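Local coordinates for prohead core protein protease (Enterobacteria phage T4, PDB 5JBL) that acts as a homopentameric serine protease of the prohead core, activated by its own cleavage, that processes prohead proteins and so makes room for the phage DNA, at residues C[23-28]-C[106-111]. The protein carries 3 engineered substitutions. Numbering follows the deposited sequence.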
loop_
_atom_site.group_PDB
_atom_site.type_symbol
_atom_site.label_atom_id
_atom_site.label_comp_id
_atom_site.label_asym_id
_atom_site.label_seq_id
_atom_site.Cartn_x
_atom_site.Cartn_y
_atom_site.Cartn_z
ATOM N N PRO C 23 -29.095 -8.148 19.158
ATOM C CA PRO C 23 -27.624 -8.126 19.246
ATOM C C PRO C 23 -26.983 -7.231 18.194
ATOM O O PRO C 23 -27.326 -7.272 17.008
ATOM C CB PRO C 23 -27.223 -9.591 19.035
ATOM C CG PRO C 23 -28.370 -10.227 18.377
ATOM C CD PRO C 23 -29.600 -9.484 18.798
ATOM N N GLN C 24 -26.009 -6.444 18.642
ATOM C CA GLN C 24 -25.342 -5.465 17.798
ATOM C C GLN C 24 -23.844 -5.504 18.071
ATOM O O GLN C 24 -23.385 -6.069 19.066
ATOM C CB GLN C 24 -25.920 -4.064 18.057
ATOM C CG GLN C 24 -25.592 -3.518 19.442
ATOM C CD GLN C 24 -26.114 -2.100 19.666
ATOM O OE1 GLN C 24 -27.242 -1.916 20.122
ATOM N NE2 GLN C 24 -25.291 -1.099 19.360
ATOM N N LEU C 25 -23.079 -4.911 17.164
ATOM C CA LEU C 25 -21.655 -4.735 17.392
ATOM C C LEU C 25 -21.458 -3.667 18.455
ATOM O O LEU C 25 -21.978 -2.559 18.323
ATOM C CB LEU C 25 -20.956 -4.326 16.093
ATOM C CG LEU C 25 -19.448 -4.046 16.131
ATOM C CD1 LEU C 25 -18.649 -5.328 16.391
ATOM C CD2 LEU C 25 -18.950 -3.338 14.862
ATOM N N LEU C 26 -20.708 -4.001 19.502
ATOM C CA LEU C 26 -20.392 -3.095 20.605
ATOM C C LEU C 26 -18.885 -2.850 20.585
ATOM O O LEU C 26 -18.099 -3.779 20.812
ATOM C CB LEU C 26 -20.843 -3.692 21.939
ATOM C CG LEU C 26 -22.332 -3.967 22.095
ATOM C CD1 LEU C 26 -22.619 -4.809 23.359
ATOM C CD2 LEU C 26 -23.114 -2.649 22.100
ATOM N N ILE C 27 -18.488 -1.611 20.292
ATOM C CA ILE C 27 -17.089 -1.190 20.289
ATOM C C ILE C 27 -16.873 -0.246 21.461
ATOM O O ILE C 27 -17.604 0.733 21.613
ATOM C CB ILE C 27 -16.715 -0.493 18.969
ATOM C CG1 ILE C 27 -16.939 -1.442 17.791
ATOM C CG2 ILE C 27 -15.257 0.002 19.013
ATOM C CD1 ILE C 27 -16.435 -0.885 16.472
ATOM N N GLU C 28 -15.855 -0.520 22.273
ATOM C CA GLU C 28 -15.589 0.305 23.443
ATOM C C GLU C 28 -14.158 0.803 23.393
ATOM O O GLU C 28 -13.270 0.086 22.941
ATOM C CB GLU C 28 -15.795 -0.474 24.737
ATOM C CG GLU C 28 -17.014 -1.380 24.752
ATOM C CD GLU C 28 -18.337 -0.627 24.715
ATOM O OE1 GLU C 28 -18.360 0.597 24.974
ATOM O OE2 GLU C 28 -19.366 -1.269 24.416
ATOM N N PRO C 106 -15.673 -1.236 11.826
ATOM C CA PRO C 106 -17.049 -1.631 12.168
ATOM C C PRO C 106 -17.370 -3.071 11.780
ATOM O O PRO C 106 -18.263 -3.351 10.984
ATOM C CB PRO C 106 -17.880 -0.607 11.385
ATOM C CG PRO C 106 -17.070 -0.383 10.143
ATOM C CD PRO C 106 -15.622 -0.443 10.581
ATOM N N ARG C 107 -16.591 -4.008 12.300
ATOM C CA ARG C 107 -16.871 -5.415 12.062
ATOM C C ARG C 107 -16.440 -6.173 13.302
ATOM O O ARG C 107 -15.654 -5.673 14.109
ATOM C CB ARG C 107 -16.217 -5.936 10.777
ATOM C CG ARG C 107 -14.830 -5.456 10.532
ATOM C CD ARG C 107 -14.283 -5.914 9.165
ATOM N NE ARG C 107 -13.059 -5.166 8.885
ATOM C CZ ARG C 107 -11.905 -5.375 9.509
ATOM N NH1 ARG C 107 -11.822 -6.321 10.445
ATOM N NH2 ARG C 107 -10.842 -4.621 9.218
ATOM N N ALA C 108 -17.010 -7.359 13.486
ATOM C CA ALA C 108 -16.753 -8.141 14.693
ATOM C C ALA C 108 -15.469 -8.963 14.637
ATOM O O ALA C 108 -14.914 -9.292 15.693
ATOM C CB ALA C 108 -17.933 -9.072 14.964
ATOM N N ASN C 109 -14.999 -9.305 13.444
ATOM C CA ASN C 109 -13.865 -10.190 13.216
ATOM C C ASN C 109 -12.594 -9.389 12.938
ATOM O O ASN C 109 -12.642 -8.302 12.363
ATOM C CB ASN C 109 -14.168 -11.097 12.017
ATOM C CG ASN C 109 -14.460 -10.287 10.740
ATOM O OD1 ASN C 109 -15.465 -9.566 10.660
ATOM N ND2 ASN C 109 -13.574 -10.394 9.746
ATOM N N VAL C 110 -11.448 -9.933 13.343
ATOM C CA VAL C 110 -10.178 -9.325 12.962
ATOM C C VAL C 110 -9.811 -9.779 11.557
ATOM O O VAL C 110 -10.038 -10.934 11.169
ATOM C CB VAL C 110 -9.063 -9.657 13.979
ATOM C CG1 VAL C 110 -8.899 -11.141 14.136
ATOM C CG2 VAL C 110 -7.731 -9.083 13.524
ATOM N N ASP C 111 -9.258 -8.857 10.776
ATOM C CA ASP C 111 -8.738 -9.180 9.461
ATOM C C ASP C 111 -7.242 -9.408 9.611
ATOM O O ASP C 111 -6.513 -8.451 9.901
ATOM C CB ASP C 111 -9.024 -8.032 8.493
ATOM C CG ASP C 111 -8.406 -8.227 7.112
ATOM O OD1 ASP C 111 -7.586 -9.145 6.910
ATOM O OD2 ASP C 111 -8.719 -7.403 6.223
#
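Leu25 meets the 106-111 loop because its side chain is extended (CG anti to the backbone N, chi1 178°), while a chi2 of 68° spreads its two methyls along the loop backbone. CD2 settles over the face of the peptide linking Pro106 to Arg107, 3.5 Å from Pro106 C. The other methyl reaches farther along the loop: Leu25 CD1 lies 3.8 Å from Ala108 CA, with Ala108 CB only slightly more distant. Two residues on, Ile27 makes a looser approach, its CD1 4.4 Å from Pro106 CA. The interface is small and made by van der Waals contact, with aliphatic side chains of a strand resting largely on loop backbone.

It illustrates how an extended peptide can divide its residues between two faces. Leu25 and Ile27 turn to the loop, whereas Leu26 and Glu28 turn from it. Glu28, after which autolysis before Thr29 is inferred, closes a Leu-Ile-Glu sequence that fits the enzyme's L/I-X-E specificity, and its carboxylate is gripped by Asn70, Asn72, Arg74 and Tyr76. This is consistent with an N-terminal segment occupying the cleft like a substrate and blocking the catalytic centre. Ile27 also touches Ala104, one of two engineered active-site positions; the other, Ala159, is nearby.

The Arg107 side chain leads away from the strand to a salt bridge with Glu101, and its NH1 makes a weak, bent bond to Asn109 O (2.9 Å, 122°).

Strand 24-29 pairs antiparallel with strand 157-168, from which Arg161 holds the carbonyls of Arg107 and Asn109 and Leu163 touches Ala108. The loop, between strands 99-101 and 115-125 of the other sheet, lies across the face of these two strands, with Ala108 O bonded to Thr183 and Val110 packing on strand 99-101 and on Trp190 of a neighbouring subunit.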